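Long-range contacts in translation initiation factor eIF-2B (Pyrococcus horikoshii, PDB 1VB5), which probably promotes exchange of GDP for GTP on initiation factor 2, as a regulatory subunit of the archaeal factor aIF2B: residues B[117-127]-B[148-159]; B[136-144]-B[161-171]. All coordinates share one frame; numbering follows the deposited sequence.

Contact 1: B[117-127]-B[148-159]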
loop_
_atom_site.group_PDB
_atom_site.type_symbol
_atom_site.label_atom_id
_atom_site.label_comp_id
_atom_site.label_asym_id
_atom_site.label_seq_id
_atom_site.Cartn_x
_atom_site.Cartn_y
_atom_site.Cartn_z
ATOM N N SER B 117 6.486 4.428 -6.689
ATOM C CA SER B 117 6.025 5.297 -7.766
ATOM C C SER B 117 7.101 5.508 -8.844
ATOM O O SER B 117 8.064 4.747 -8.925
ATOM C CB SER B 117 5.586 6.644 -7.192
ATOM O OG SER B 117 4.916 7.415 -8.170
ATOM N N PHE B 118 6.923 6.536 -9.672
ATOM C CA PHE B 118 7.874 6.839 -10.737
ATOM C C PHE B 118 8.468 8.233 -10.599
ATOM O O PHE B 118 7.751 9.214 -10.406
ATOM C CB PHE B 118 7.214 6.725 -12.118
ATOM C CG PHE B 118 8.133 7.112 -13.261
ATOM C CD1 PHE B 118 9.179 6.280 -13.641
ATOM C CD2 PHE B 118 7.980 8.338 -13.911
ATOM C CE1 PHE B 118 10.071 6.656 -14.651
ATOM C CE2 PHE B 118 8.863 8.731 -14.924
ATOM C CZ PHE B 118 9.915 7.886 -15.295
ATOM N N SER B 119 9.789 8.304 -10.703
ATOM C CA SER B 119 10.522 9.558 -10.615
ATOM C C SER B 119 11.665 9.500 -11.621
ATOM O O SER B 119 12.558 8.663 -11.486
ATOM C CB SER B 119 11.093 9.738 -9.211
ATOM O OG SER B 119 12.114 10.721 -9.203
ATOM N N SER B 120 11.639 10.374 -12.625
ATOM C CA SER B 120 12.695 10.379 -13.631
ATOM C C SER B 120 14.053 10.630 -12.984
ATOM O O SER B 120 15.077 10.159 -13.470
ATOM C CB SER B 120 12.411 11.435 -14.712
ATOM O OG SER B 120 12.017 12.667 -14.137
ATOM N N THR B 121 14.054 11.347 -11.866
ATOM C CA THR B 121 15.292 11.645 -11.156
ATOM C C THR B 121 15.854 10.384 -10.510
ATOM O O THR B 121 17.048 10.095 -10.625
ATOM C CB THR B 121 15.050 12.728 -10.079
ATOM O OG1 THR B 121 14.657 13.949 -10.722
ATOM C CG2 THR B 121 16.307 12.974 -9.258
ATOM N N VAL B 122 14.999 9.624 -9.829
ATOM C CA VAL B 122 15.456 8.393 -9.195
ATOM C C VAL B 122 15.928 7.434 -10.285
ATOM O O VAL B 122 16.912 6.718 -10.110
ATOM C CB VAL B 122 14.330 7.728 -8.370
ATOM C CG1 VAL B 122 14.784 6.353 -7.870
ATOM C CG2 VAL B 122 13.964 8.618 -7.191
ATOM N N LEU B 123 15.222 7.428 -11.409
ATOM C CA LEU B 123 15.581 6.569 -12.535
ATOM C C LEU B 123 16.981 6.907 -13.072
ATOM O O LEU B 123 17.775 6.013 -13.358
ATOM C CB LEU B 123 14.539 6.708 -13.657
ATOM C CG LEU B 123 14.866 5.993 -14.975
ATOM C CD1 LEU B 123 15.110 4.508 -14.717
ATOM C CD2 LEU B 123 13.730 6.190 -15.971
ATOM N N GLU B 124 17.296 8.195 -13.201
ATOM C CA GLU B 124 18.618 8.573 -13.694
ATOM C C GLU B 124 19.704 8.269 -12.676
ATOM O O GLU B 124 20.855 8.012 -13.043
ATOM C CB GLU B 124 18.655 10.049 -14.095
ATOM C CG GLU B 124 17.937 10.323 -15.411
ATOM C CD GLU B 124 18.324 9.333 -16.508
ATOM O OE1 GLU B 124 19.539 9.163 -16.759
ATOM O OE2 GLU B 124 17.415 8.730 -17.125
ATOM N N ILE B 125 19.346 8.291 -11.395
ATOM C CA ILE B 125 20.310 7.965 -10.351
ATOM C C ILE B 125 20.675 6.496 -10.529
ATOM O O ILE B 125 21.845 6.118 -10.515
ATOM C CB ILE B 125 19.712 8.140 -8.927
ATOM C CG1 ILE B 125 19.518 9.626 -8.615
ATOM C CG2 ILE B 125 20.630 7.495 -7.891
ATOM C CD1 ILE B 125 18.917 9.892 -7.236
ATOM N N ILE B 126 19.651 5.670 -10.697
ATOM C CA ILE B 126 19.849 4.238 -10.860
ATOM C C ILE B 126 20.649 3.901 -12.123
ATOM O O ILE B 126 21.561 3.074 -12.086
ATOM C CB ILE B 126 18.476 3.517 -10.852
ATOM C CG1 ILE B 126 17.937 3.486 -9.414
ATOM C CG2 ILE B 126 18.598 2.116 -11.404
ATOM C CD1 ILE B 126 16.489 2.998 -9.287
ATOM N N ARG B 127 20.320 4.554 -13.229
ATOM C CA ARG B 127 21.012 4.318 -14.489
ATOM C C ARG B 127 22.479 4.737 -14.434
ATOM O O ARG B 127 23.348 4.046 -14.971
ATOM C CB ARG B 127 20.306 5.061 -15.623
ATOM C CG ARG B 127 19.045 4.371 -16.113
ATOM C CD ARG B 127 18.325 5.194 -17.165
ATOM N NE ARG B 127 17.329 4.384 -17.855
ATOM C CZ ARG B 127 16.326 4.877 -18.573
ATOM N NH1 ARG B 127 16.175 6.188 -18.700
ATOM N NH2 ARG B 127 15.467 4.050 -19.159
ATOM N N GLU B 148 2.094 3.784 -12.375
ATOM C CA GLU B 148 3.232 4.445 -13.003
ATOM C C GLU B 148 4.488 3.634 -12.665
ATOM O O GLU B 148 5.534 3.781 -13.302
ATOM C CB GLU B 148 3.379 5.883 -12.487
ATOM C CG GLU B 148 3.662 5.988 -10.990
ATOM C CD GLU B 148 2.397 6.101 -10.137
ATOM O OE1 GLU B 148 1.303 5.685 -10.593
ATOM O OE2 GLU B 148 2.509 6.603 -8.996
ATOM N N GLY B 149 4.377 2.772 -11.658
ATOM C CA GLY B 149 5.509 1.955 -11.263
ATOM C C GLY B 149 5.910 0.987 -12.362
ATOM O O GLY B 149 7.080 0.620 -12.488
ATOM N N LEU B 150 4.936 0.565 -13.162
ATOM C CA LEU B 150 5.225 -0.360 -14.245
ATOM C C LEU B 150 6.007 0.386 -15.315
ATOM O O LEU B 150 6.790 -0.214 -16.043
ATOM C CB LEU B 150 3.931 -0.954 -14.817
ATOM C CG LEU B 150 3.178 -1.850 -13.824
ATOM C CD1 LEU B 150 1.873 -2.346 -14.449
ATOM C CD2 LEU B 150 4.067 -3.031 -13.432
ATOM N N HIS B 151 5.800 1.695 -15.408
ATOM C CA HIS B 151 6.551 2.483 -16.373
ATOM C C HIS B 151 8.029 2.439 -15.951
ATOM O O HIS B 151 8.919 2.326 -16.789
ATOM C CB HIS B 151 6.047 3.927 -16.395
ATOM C CG HIS B 151 6.883 4.845 -17.233
ATOM N ND1 HIS B 151 7.231 4.553 -18.535
ATOM C CD2 HIS B 151 7.445 6.044 -16.954
ATOM C CE1 HIS B 151 7.974 5.533 -19.020
ATOM N NE2 HIS B 151 8.118 6.450 -18.080
ATOM N N LEU B 152 8.281 2.511 -14.645
ATOM C CA LEU B 152 9.649 2.454 -14.128
ATOM C C LEU B 152 10.259 1.099 -14.502
ATOM O O LEU B 152 11.413 1.024 -14.935
ATOM C CB LEU B 152 9.655 2.594 -12.601
ATOM C CG LEU B 152 10.919 3.055 -11.857
ATOM C CD1 LEU B 152 10.977 2.351 -10.498
ATOM C CD2 LEU B 152 12.175 2.764 -12.645
ATOM N N ALA B 153 9.481 0.034 -14.329
ATOM C CA ALA B 153 9.936 -1.316 -14.647
ATOM C C ALA B 153 10.312 -1.457 -16.129
ATOM O O ALA B 153 11.304 -2.101 -16.458
ATOM C CB ALA B 153 8.854 -2.339 -14.273
ATOM N N ARG B 154 9.515 -0.863 -17.014
ATOM C CA ARG B 154 9.795 -0.907 -18.450
ATOM C C ARG B 154 11.136 -0.226 -18.734
ATOM O O ARG B 154 11.918 -0.694 -19.557
ATOM C CB ARG B 154 8.703 -0.174 -19.253
ATOM C CG ARG B 154 7.448 -0.985 -19.622
ATOM C CD ARG B 154 6.679 -1.436 -18.398
ATOM N NE ARG B 154 5.219 -1.366 -18.547
ATOM C CZ ARG B 154 4.534 -0.260 -18.837
ATOM N NH1 ARG B 154 5.160 0.899 -19.032
ATOM N NH2 ARG B 154 3.209 -0.303 -18.900
ATOM N N GLU B 155 11.387 0.889 -18.055
ATOM C CA GLU B 155 12.621 1.637 -18.250
ATOM C C GLU B 155 13.838 0.907 -17.705
ATOM O O GLU B 155 14.906 0.941 -18.321
ATOM C CB GLU B 155 12.513 3.019 -17.602
ATOM C CG GLU B 155 11.441 3.908 -18.222
ATOM C CD GLU B 155 11.756 4.305 -19.659
ATOM O OE1 GLU B 155 10.849 4.817 -20.345
ATOM O OE2 GLU B 155 12.906 4.111 -20.104
ATOM N N LEU B 156 13.682 0.251 -16.556
ATOM C CA LEU B 156 14.786 -0.483 -15.946
ATOM C C LEU B 156 15.131 -1.684 -16.811
ATOM O O LEU B 156 16.288 -2.083 -16.911
ATOM C CB LEU B 156 14.414 -0.949 -14.532
ATOM C CG LEU B 156 14.322 0.130 -13.446
ATOM C CD1 LEU B 156 13.889 -0.495 -12.129
ATOM C CD2 LEU B 156 15.677 0.809 -13.281
ATOM N N GLU B 157 14.109 -2.259 -17.435
ATOM C CA GLU B 157 14.304 -3.403 -18.311
ATOM C C GLU B 157 15.085 -2.932 -19.541
ATOM O O GLU B 157 16.000 -3.608 -20.002
ATOM C CB GLU B 157 12.949 -3.972 -18.725
ATOM C CG GLU B 157 13.012 -5.289 -19.464
ATOM C CD GLU B 157 11.627 -5.875 -19.681
ATOM O OE1 GLU B 157 10.811 -5.228 -20.379
ATOM O OE2 GLU B 157 11.349 -6.975 -19.147
ATOM N N PHE B 158 14.720 -1.764 -20.059
ATOM C CA PHE B 158 15.393 -1.197 -21.225
ATOM C C PHE B 158 16.887 -1.050 -20.921
ATOM O O PHE B 158 17.741 -1.333 -21.762
ATOM C CB PHE B 158 14.796 0.181 -21.549
ATOM C CG PHE B 158 15.431 0.867 -22.736
ATOM C CD1 PHE B 158 14.981 0.610 -24.030
ATOM C CD2 PHE B 158 16.466 1.783 -22.557
ATOM C CE1 PHE B 158 15.551 1.258 -25.131
ATOM C CE2 PHE B 158 17.046 2.438 -23.648
ATOM C CZ PHE B 158 16.587 2.174 -24.939
ATOM N N SER B 159 17.195 -0.629 -19.700
ATOM C CA SER B 159 18.575 -0.410 -19.292
ATOM C C SER B 159 19.331 -1.654 -18.819
ATOM O O SER B 159 20.523 -1.577 -18.526
ATOM C CB SER B 159 18.615 0.667 -18.205
ATOM O OG SER B 159 18.066 1.887 -18.685
#
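A salt-bridge network of E124, R127 and E155 ties helix 120-131, at R127, to the C-terminal part of helix 148-158. R127 reaches across with its chain extended from CG to NE, which carries the guanidinium to the other helix. Its NH2 lies 2.7 Å from E155 OE2, on the anti side of a carboxylate whose plane stands 84° from the guanidinium. The same NH2 also donates to the backbone oxygen E155 O at 3.3 Å, from above the carbonyl plane and on the face opposite S159 N. R127 NE gives its hydrogen to S159 OG at 2.7 Å, and NH1 turns back to E124 OE2 of its own helix at 3.2 Å. Bonds at all three nitrogens probably fix the rotation of this cation, while L123 CD2 lies above one face, toward its rim.

The two helices run nearly parallel, 22° apart and with their segment axes 11.1 Å apart at closest approach, against one side of the mixed, mostly parallel sheet of a Rossmann-like domain. L123 CD1 lies against L156 CD2, the two side chains running antiparallel to one another, and I126 CG2 meets L156 CD2 at 3.7 Å. L156 also packs on V138 and L140 of strand 136-141, touching both the neighbouring helix and the sheet.

Nearer the N-terminal ends, F118 and H151 make an edge-to-face pair with planes at 60°. H151 CD2 sits over the centre of the phenyl ring, whose opposite face is approached by S120 N and whose edge meets L152 CB. H151 NE2 is hydrogen-bonded to K19. Beyond this pair, S117 OG donates to the anti lone pair of E148 OE2 at 2.7 Å, an oxygen that also forms a salt bridge with K197.

Contact 2: B[136-144]-B[161-171]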
loop_
_atom_site.group_PDB
_atom_site.type_symbol
_atom_site.label_atom_id
_atom_site.label_comp_id
_atom_site.label_asym_id
_atom_site.label_seq_id
_atom_site.Cartn_x
_atom_site.Cartn_y
_atom_site.Cartn_z
ATOM N N PHE B 136 23.653 -4.060 -8.350
ATOM C CA PHE B 136 22.548 -3.925 -7.418
ATOM C C PHE B 136 21.251 -4.421 -8.039
ATOM O O PHE B 136 21.195 -4.715 -9.236
ATOM C CB PHE B 136 22.406 -2.456 -7.005
ATOM C CG PHE B 136 22.184 -1.520 -8.162
ATOM C CD1 PHE B 136 20.910 -1.316 -8.676
ATOM C CD2 PHE B 136 23.257 -0.852 -8.749
ATOM C CE1 PHE B 136 20.703 -0.461 -9.757
ATOM C CE2 PHE B 136 23.063 0.006 -9.830
ATOM C CZ PHE B 136 21.785 0.202 -10.336
ATOM N N LYS B 137 20.214 -4.516 -7.212
ATOM C CA LYS B 137 18.898 -4.958 -7.650
ATOM C C LYS B 137 17.904 -3.920 -7.155
ATOM O O LYS B 137 18.155 -3.232 -6.163
ATOM C CB LYS B 137 18.549 -6.323 -7.044
ATOM C CG LYS B 137 19.542 -7.430 -7.362
ATOM C CD LYS B 137 19.203 -8.713 -6.607
ATOM C CE LYS B 137 20.312 -9.753 -6.755
ATOM N NZ LYS B 137 20.035 -10.992 -5.963
ATOM N N VAL B 138 16.773 -3.815 -7.834
ATOM C CA VAL B 138 15.763 -2.852 -7.448
ATOM C C VAL B 138 14.412 -3.496 -7.142
ATOM O O VAL B 138 13.971 -4.408 -7.835
ATOM C CB VAL B 138 15.553 -1.798 -8.555
ATOM C CG1 VAL B 138 14.512 -0.776 -8.115
ATOM C CG2 VAL B 138 16.874 -1.115 -8.875
ATOM N N ILE B 139 13.775 -3.019 -6.081
ATOM C CA ILE B 139 12.455 -3.491 -5.701
ATOM C C ILE B 139 11.599 -2.250 -5.866
ATOM O O ILE B 139 11.917 -1.196 -5.315
ATOM C CB ILE B 139 12.407 -3.974 -4.228
ATOM C CG1 ILE B 139 13.380 -5.140 -4.033
ATOM C CG2 ILE B 139 10.993 -4.405 -3.871
ATOM C CD1 ILE B 139 13.592 -5.549 -2.585
ATOM N N LEU B 140 10.532 -2.360 -6.647
ATOM C CA LEU B 140 9.660 -1.219 -6.878
ATOM C C LEU B 140 8.195 -1.622 -6.833
ATOM O O LEU B 140 7.851 -2.773 -7.080
ATOM C CB LEU B 140 9.993 -0.597 -8.230
ATOM C CG LEU B 140 9.812 -1.532 -9.423
ATOM C CD1 LEU B 140 8.507 -1.198 -10.128
ATOM C CD2 LEU B 140 10.987 -1.378 -10.370
ATOM N N THR B 141 7.332 -0.661 -6.525
ATOM C CA THR B 141 5.904 -0.917 -6.431
ATOM C C THR B 141 5.209 -0.585 -7.739
ATOM O O THR B 141 5.662 0.283 -8.481
ATOM C CB THR B 141 5.252 -0.060 -5.330
ATOM O OG1 THR B 141 5.330 1.325 -5.699
ATOM C CG2 THR B 141 5.956 -0.262 -4.014
ATOM N N GLU B 142 4.104 -1.276 -8.013
ATOM C CA GLU B 142 3.338 -1.028 -9.226
ATOM C C GLU B 142 2.714 0.367 -9.133
ATOM O O GLU B 142 2.500 1.027 -10.155
ATOM C CB GLU B 142 2.254 -2.095 -9.394
ATOM C CG GLU B 142 1.235 -2.140 -8.277
ATOM C CD GLU B 142 0.347 -3.382 -8.345
ATOM O OE1 GLU B 142 -0.567 -3.515 -7.499
ATOM O OE2 GLU B 142 0.565 -4.225 -9.242
ATOM N N SER B 143 2.423 0.793 -7.901
ATOM C CA SER B 143 1.861 2.114 -7.596
ATOM C C SER B 143 0.421 2.376 -8.028
ATOM O O SER B 143 0.179 3.034 -9.046
ATOM C CB SER B 143 2.748 3.217 -8.187
ATOM O OG SER B 143 4.105 3.032 -7.824
ATOM N N SER B 144 -0.532 1.888 -7.240
ATOM C CA SER B 144 -1.946 2.093 -7.545
ATOM C C SER B 144 -2.276 3.580 -7.461
ATOM O O SER B 144 -1.659 4.314 -6.693
ATOM C CB SER B 144 -2.815 1.321 -6.549
ATOM O OG SER B 144 -2.522 -0.062 -6.600
ATOM N N ILE B 161 18.719 -3.381 -16.057
ATOM C CA ILE B 161 18.853 -3.365 -14.610
ATOM C C ILE B 161 17.923 -4.407 -13.988
ATOM O O ILE B 161 16.756 -4.520 -14.362
ATOM C CB ILE B 161 18.552 -1.950 -14.077
ATOM C CG1 ILE B 161 19.595 -0.981 -14.654
ATOM C CG2 ILE B 161 18.577 -1.932 -12.550
ATOM C CD1 ILE B 161 19.256 0.478 -14.498
ATOM N N GLU B 162 18.453 -5.184 -13.053
ATOM C CA GLU B 162 17.666 -6.218 -12.393
ATOM C C GLU B 162 16.629 -5.590 -11.456
ATOM O O GLU B 162 16.945 -4.694 -10.677
ATOM C CB GLU B 162 18.588 -7.156 -11.607
ATOM C CG GLU B 162 17.953 -8.498 -11.278
ATOM C CD GLU B 162 18.823 -9.355 -10.372
ATOM O OE1 GLU B 162 20.052 -9.425 -10.614
ATOM O OE2 GLU B 162 18.273 -9.965 -9.426
ATOM N N PHE B 163 15.387 -6.055 -11.540
ATOM C CA PHE B 163 14.336 -5.505 -10.690
ATOM C C PHE B 163 13.264 -6.523 -10.357
ATOM O O PHE B 163 13.120 -7.540 -11.033
ATOM C CB PHE B 163 13.689 -4.285 -11.362
ATOM C CG PHE B 163 12.884 -4.619 -12.588
ATOM C CD1 PHE B 163 11.568 -5.062 -12.475
ATOM C CD2 PHE B 163 13.448 -4.513 -13.855
ATOM C CE1 PHE B 163 10.826 -5.397 -13.608
ATOM C CE2 PHE B 163 12.716 -4.845 -14.992
ATOM C CZ PHE B 163 11.402 -5.288 -14.870
ATOM N N GLU B 164 12.504 -6.211 -9.314
ATOM C CA GLU B 164 11.416 -7.047 -8.836
ATOM C C GLU B 164 10.263 -6.085 -8.565
ATOM O O GLU B 164 10.472 -5.024 -7.981
ATOM C CB GLU B 164 11.847 -7.733 -7.538
ATOM C CG GLU B 164 11.063 -8.967 -7.161
ATOM C CD GLU B 164 11.573 -9.599 -5.873
ATOM O OE1 GLU B 164 11.184 -10.752 -5.582
ATOM O OE2 GLU B 164 12.357 -8.943 -5.149
ATOM N N VAL B 165 9.056 -6.432 -9.001
ATOM C CA VAL B 165 7.897 -5.571 -8.778
ATOM C C VAL B 165 6.987 -6.136 -7.685
ATOM O O VAL B 165 6.782 -7.343 -7.606
ATOM C CB VAL B 165 7.036 -5.420 -10.049
ATOM C CG1 VAL B 165 5.976 -4.344 -9.821
ATOM C CG2 VAL B 165 7.905 -5.081 -11.239
ATOM N N ILE B 166 6.441 -5.259 -6.848
ATOM C CA ILE B 166 5.543 -5.681 -5.777
ATOM C C ILE B 166 4.327 -4.760 -5.761
ATOM O O ILE B 166 4.291 -3.757 -6.481
ATOM C CB ILE B 166 6.234 -5.617 -4.376
ATOM C CG1 ILE B 166 6.575 -4.166 -4.014
ATOM C CG2 ILE B 166 7.497 -6.462 -4.374
ATOM C CD1 ILE B 166 7.218 -3.998 -2.624
ATOM N N THR B 167 3.318 -5.116 -4.967
ATOM C CA THR B 167 2.126 -4.277 -4.841
ATOM C C THR B 167 2.464 -3.285 -3.736
ATOM O O THR B 167 3.382 -3.530 -2.954
ATOM C CB THR B 167 0.902 -5.095 -4.406
ATOM O OG1 THR B 167 1.168 -5.695 -3.138
ATOM C CG2 THR B 167 0.596 -6.189 -5.428
ATOM N N ASP B 168 1.732 -2.177 -3.654
ATOM C CA ASP B 168 2.016 -1.178 -2.625
ATOM C C ASP B 168 1.933 -1.749 -1.199
ATOM O O ASP B 168 2.764 -1.437 -0.344
ATOM C CB ASP B 168 1.055 0.018 -2.748
ATOM C CG ASP B 168 1.041 0.639 -4.155
ATOM O OD1 ASP B 168 1.960 0.359 -4.956
ATOM O OD2 ASP B 168 0.111 1.425 -4.457
ATOM N N ALA B 169 0.936 -2.590 -0.946
ATOM C CA ALA B 169 0.750 -3.163 0.382
ATOM C C ALA B 169 1.878 -4.090 0.843
ATOM O O ALA B 169 1.929 -4.481 2.014
ATOM C CB ALA B 169 -0.595 -3.893 0.446
ATOM N N GLN B 170 2.787 -4.439 -0.064
ATOM C CA GLN B 170 3.899 -5.323 0.290
ATOM C C GLN B 170 5.181 -4.575 0.688
ATOM O O GLN B 170 6.187 -5.203 1.015
ATOM C CB GLN B 170 4.209 -6.266 -0.876
ATOM C CG GLN B 170 3.307 -7.491 -0.986
ATOM C CD GLN B 170 3.606 -8.303 -2.240
ATOM O OE1 GLN B 170 3.084 -8.017 -3.317
ATOM N NE2 GLN B 170 4.467 -9.301 -2.109
ATOM N N MET B 171 5.140 -3.244 0.665
ATOM C CA MET B 171 6.313 -2.436 1.005
ATOM C C MET B 171 6.937 -2.788 2.352
ATOM O O MET B 171 8.158 -2.747 2.498
ATOM C CB MET B 171 5.968 -0.943 0.968
ATOM C CG MET B 171 5.669 -0.437 -0.426
ATOM S SD MET B 171 5.553 1.359 -0.532
ATOM C CE MET B 171 4.045 1.686 0.423
HETATM O O HOH W 1 21.181 -4.546 -12.102
HETATM O O HOH W 2 -0.616 -2.091 -5.557
#
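L140 crosses V165 and F163 at a slant: its CG lies between the backbone N and the carbonyl carbon (chi1 60°), bringing CD1 to 4.0 Å from V165 CG1 and CD2 to 4.1 Å from F163 CB. These residues and V138 form the sheet face under helix 148-158, where F163 touches A153. On the other face I139 CG2 meets I166 CD1 at 4.0 Å. Five backbone hydrogen bonds, from V138 N–E162 O to E142 N–I166 O, join the parallel strands of this beta-alpha-beta unit.

Past the strand ends, the D168 side chain crosses that of T141 at about a right angle, OD1 against T141 CB. Its OD2 takes the S144 N hydrogen on the syn side at 2.9 Å, and OD1 accepts a weak bond from S143 N. With an alanine here, the S143 and S144 amides lose this carboxylate, and the turn would probably be held less firmly.

K137 and E162 extend side by side, yet K137 NZ stays 4.0 Å from E162 OE2, too far for a salt bridge. Strand pairing thus rests on backbone bonds and apolar packing, with D168 holding the turn beyond, whereas E142 and E164 direct charges to R241 and R247 of the second subunit.

The segments of the two contacts alternate along the chain, in the order 117-127, 136-144, 148-159, 161-171, and the contact centres lie about 11 Å apart. Strand 136-141 follows helix 120-131 and leads into helix 148-158, which crosses over to strand 163-166, the outermost strand of the sheet within this chain. Contact 1 joins two helices that cover one face of the strand pair of contact 2. Probable backbone hydrogen bonds join them at both ends of helix 148-158, G149 N to E142 O and L156 O to I161 N. Packing between the helices and pairing between the strands thus build one edge of the Rossmann-like sheet, from which contact 2 meets the second subunit.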